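Local coordinates for protein lysozyme (Asticcacaulis excentricus, PDB 6H9D) that is the muramidase domain of SpmX, a phage-lysozyme relative that probably acts on peptidoglycan and takes part in bacterial stalk synthesis, at residues L62-A67 against S86-I91. Sequence-based numbering, arbitrary orientation.
Sequences LPIVEA and SFCFNI
Ile64 sets its CG2 methyl anti to its own backbone N and its CG1 branch beside that N (chi1 -46°). One arm of the fork therefore lies against Cys88 and the Phe89 backbone N, the other against the Phe89 CA and ring. Phe89 holds CG anti to its backbone N (chi1 -175°), which leaves its ring beside Ile64 CG1. The Phe89 and Ile64 side chains cross at about a right angle. The CG2 methyl of Ile64 lies 3.7 Å from Cys88 CB and 3.8 Å from Cys88 SG. The same methyl approaches the backbone, with Ile64 CG2 3.7 Å from Phe89 N. The other arm goes to the ring: Ile64 CG1 is 3.8 Å from Phe89 CD1 and meets it obliquely. At the end of this arm, Ile64 CD1 rests 4.0 Å from Phe89 CA. One side chain of helix 50-71 thus fits against two successive residues of helix 78-91. The helix backbones come close here, with Ile64 CA 6.1 Å from Phe89 CA. Ile93 and Phe96 of helix 93-97 also touch Cys88, while Ile14 of helix 8-16 touches Phe89. The centre of the contact is about 5 Å from the centre of the chain, where the long helix 50-71 packs against helix 78-91. A glycerol molecule, probably from crystallisation, sits about 4 Å from the Phe89 side chain. Methyl, methylene, sulfur and ring carbon make up the side-chain surfaces that meet, so the two helices are joined here by apolar van der Waals packing, without a polar bond between them.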
ATOM      1  N   LEU A  62      -5.967   7.442   3.335  1.00 34.65           N
ATOM      2  CA  LEU A  62      -6.132   8.135   4.617  1.00 38.81           C
ATOM      3  C   LEU A  62      -6.085   7.148   5.776  1.00 32.76           C
ATOM      4  O   LEU A  62      -5.337   7.385   6.713  1.00 35.06           O
ATOM      5  CB  LEU A  62      -7.440   8.934   4.649  1.00 43.38           C
ATOM      6  CG  LEU A  62      -7.450  10.230   3.840  1.00 53.76           C
ATOM      7  CD1 LEU A  62      -8.846  10.851   3.833  1.00 65.53           C
ATOM      8  CD2 LEU A  62      -6.433  11.228   4.375  1.00 66.95           C
ATOM      9  N   PRO A  63      -6.874   6.051   5.797  1.00 31.69           N
ATOM     10  CA  PRO A  63      -6.821   5.104   6.901  1.00 33.05           C
ATOM     11  C   PRO A  63      -5.504   4.332   6.998  1.00 37.30           C
ATOM     12  O   PRO A  63      -5.129   3.897   8.091  1.00 33.18           O
ATOM     13  CB  PRO A  63      -7.984   4.146   6.671  1.00 36.97           C
ATOM     14  CG  PRO A  63      -8.347   4.325   5.215  1.00 34.22           C
ATOM     15  CD  PRO A  63      -7.937   5.723   4.835  1.00 34.87           C
ATOM     16  N   ILE A  64      -4.798   4.184   5.877  1.00 30.16           N
ATOM     17  CA  ILE A  64      -3.454   3.568   5.914  1.00 28.81           C
ATOM     18  C   ILE A  64      -2.475   4.513   6.623  1.00 26.93           C
ATOM     19  O   ILE A  64      -1.662   4.049   7.437  1.00 33.80           O
ATOM     20  CB  ILE A  64      -2.936   3.215   4.506  1.00 31.40           C
ATOM     21  CG1 ILE A  64      -4.000   2.502   3.647  1.00 30.96           C
ATOM     22  CG2 ILE A  64      -1.658   2.405   4.641  1.00 31.94           C
ATOM     23  CD1 ILE A  64      -4.499   1.212   4.249  1.00 35.19           C
ATOM     24  N   VAL A  65      -2.487   5.790   6.230  1.00 28.33           N
ATOM     25  CA  VAL A  65      -1.651   6.830   6.837  1.00 33.48           C
ATOM     26  C   VAL A  65      -1.913   6.872   8.358  1.00 40.80           C
ATOM     27  O   VAL A  65      -0.971   6.938   9.162  1.00 37.10           O
ATOM     28  CB  VAL A  65      -1.880   8.192   6.154  1.00 31.69           C
ATOM     29  CG1 VAL A  65      -1.319   9.382   6.941  1.00 39.54           C
ATOM     30  CG2 VAL A  65      -1.333   8.192   4.739  1.00 34.58           C
ATOM     31  N   GLU A  66      -3.193   6.793   8.749  1.00 40.08           N
ATOM     32  CA  GLU A  66      -3.586   6.757  10.165  1.00 39.30           C
ATOM     33  C   GLU A  66      -3.029   5.506  10.850  1.00 39.79           C
ATOM     34  O   GLU A  66      -2.445   5.612  11.919  1.00 36.40           O
ATOM     35  CB  GLU A  66      -5.107   6.809  10.285  1.00 43.99           C
ATOM     36  CG  GLU A  66      -5.642   8.194   9.986  1.00 54.69           C
ATOM     37  CD  GLU A  66      -5.020   9.250  10.887  1.00 57.88           C
ATOM     38  OE1 GLU A  66      -5.178   9.126  12.121  1.00 51.18           O
ATOM     39  OE2 GLU A  66      -4.337  10.156  10.362  1.00 55.84           O
ATOM     40  N   ALA A  67      -3.217   4.333  10.223  1.00 33.51           N
ATOM     41  CA  ALA A  67      -2.789   3.071  10.769  1.00 34.47           C
ATOM     42  C   ALA A  67      -1.267   3.057  10.998  1.00 43.18           C
ATOM     43  O   ALA A  67      -0.806   2.589  12.030  1.00 36.87           O
ATOM     44  CB  ALA A  67      -3.198   1.941   9.869  1.00 33.64           C
ATOM     45  N   SER A  86       2.794   2.199   1.556  1.00 29.36           N
ATOM     46  CA  SER A  86       2.636   1.428   0.348  1.00 26.69           C
ATOM     47  C   SER A  86       2.443  -0.040   0.718  1.00 27.33           C
ATOM     48  O   SER A  86       1.530  -0.723   0.218  1.00 28.85           O
ATOM     49  CB  SER A  86       3.816   1.607  -0.594  1.00 29.01           C
ATOM     50  OG  SER A  86       3.653   0.807  -1.772  1.00 30.58           O
ATOM     51  N   PHE A  87       3.274  -0.493   1.655  1.00 23.94           N
ATOM     52  CA  PHE A  87       3.314  -1.876   2.070  1.00 24.30           C
ATOM     53  C   PHE A  87       2.005  -2.230   2.806  1.00 28.80           C
ATOM     54  O   PHE A  87       1.328  -3.182   2.464  1.00 31.33           O
ATOM     55  CB  PHE A  87       4.539  -2.108   2.951  1.00 24.78           C
ATOM     56  CG  PHE A  87       4.638  -3.507   3.510  1.00 24.85           C
ATOM     57  CD1 PHE A  87       4.993  -4.567   2.698  1.00 30.66           C
ATOM     58  CD2 PHE A  87       4.365  -3.755   4.843  1.00 29.57           C
ATOM     59  CE1 PHE A  87       5.068  -5.854   3.210  1.00 35.56           C
ATOM     60  CE2 PHE A  87       4.457  -5.039   5.356  1.00 32.61           C
ATOM     61  CZ  PHE A  87       4.802  -6.088   4.540  1.00 31.60           C
ATOM     62  N   CYS A  88       1.635  -1.380   3.759  1.00 27.80           N
ATOM     63  CA  CYS A  88       0.428  -1.539   4.547  1.00 27.53           C
ATOM     64  C   CYS A  88      -0.827  -1.471   3.664  1.00 26.89           C
ATOM     65  O   CYS A  88      -1.727  -2.264   3.846  1.00 32.78           O
ATOM     66  CB  CYS A  88       0.366  -0.513   5.666  1.00 31.60           C
ATOM     67  SG  CYS A  88      -1.100  -0.781   6.703  1.00 33.12           S
ATOM     68  N   PHE A  89      -0.846  -0.576   2.664  1.00 25.31           N
ATOM     69  CA  PHE A  89      -1.923  -0.505   1.691  1.00 26.29           C
ATOM     70  C   PHE A  89      -2.075  -1.838   0.958  1.00 30.61           C
ATOM     71  O   PHE A  89      -3.185  -2.312   0.705  1.00 28.02           O
ATOM     72  CB  PHE A  89      -1.685   0.640   0.697  1.00 28.42           C
ATOM     73  CG  PHE A  89      -2.798   0.896  -0.285  1.00 30.38           C
ATOM     74  CD1 PHE A  89      -4.090   1.143   0.150  1.00 26.06           C
ATOM     75  CD2 PHE A  89      -2.552   0.904  -1.651  1.00 31.04           C
ATOM     76  CE1 PHE A  89      -5.111   1.385  -0.753  1.00 33.52           C
ATOM     77  CE2 PHE A  89      -3.575   1.132  -2.559  1.00 36.00           C
ATOM     78  CZ  PHE A  89      -4.851   1.406  -2.111  1.00 34.81           C
ATOM     79  N   ASN A  90      -0.943  -2.449   0.604  1.00 29.20           N
ATOM     80  CA  ASN A  90      -0.939  -3.634  -0.214  1.00 28.24           C
ATOM     81  C   ASN A  90      -1.402  -4.847   0.612  1.00 27.99           C
ATOM     82  O   ASN A  90      -2.170  -5.652   0.118  1.00 30.57           O
ATOM     83  CB  ASN A  90       0.450  -3.860  -0.823  1.00 28.33           C
ATOM     84  CG  ASN A  90       0.525  -5.080  -1.706  1.00 30.28           C
ATOM     85  OD1 ASN A  90       1.431  -5.890  -1.554  1.00 33.31           O
ATOM     86  ND2 ASN A  90      -0.431  -5.229  -2.603  1.00 28.95           N
ATOM     87  N   ILE A  91      -0.899  -5.009   1.840  1.00 30.04           N
ATOM     88  CA  ILE A  91      -1.173  -6.255   2.595  1.00 31.46           C
ATOM     89  C   ILE A  91      -2.401  -6.067   3.503  1.00 33.34           C
ATOM     90  O   ILE A  91      -2.913  -7.036   4.050  1.00 32.41           O
ATOM     91  CB  ILE A  91       0.053  -6.758   3.380  1.00 34.80           C
ATOM     92  CG1 ILE A  91       0.389  -5.880   4.584  1.00 34.98           C
ATOM     93  CG2 ILE A  91       1.260  -6.924   2.463  1.00 37.55           C
ATOM     94  CD1 ILE A  91       1.265  -6.559   5.594  1.00 37.68           C
TER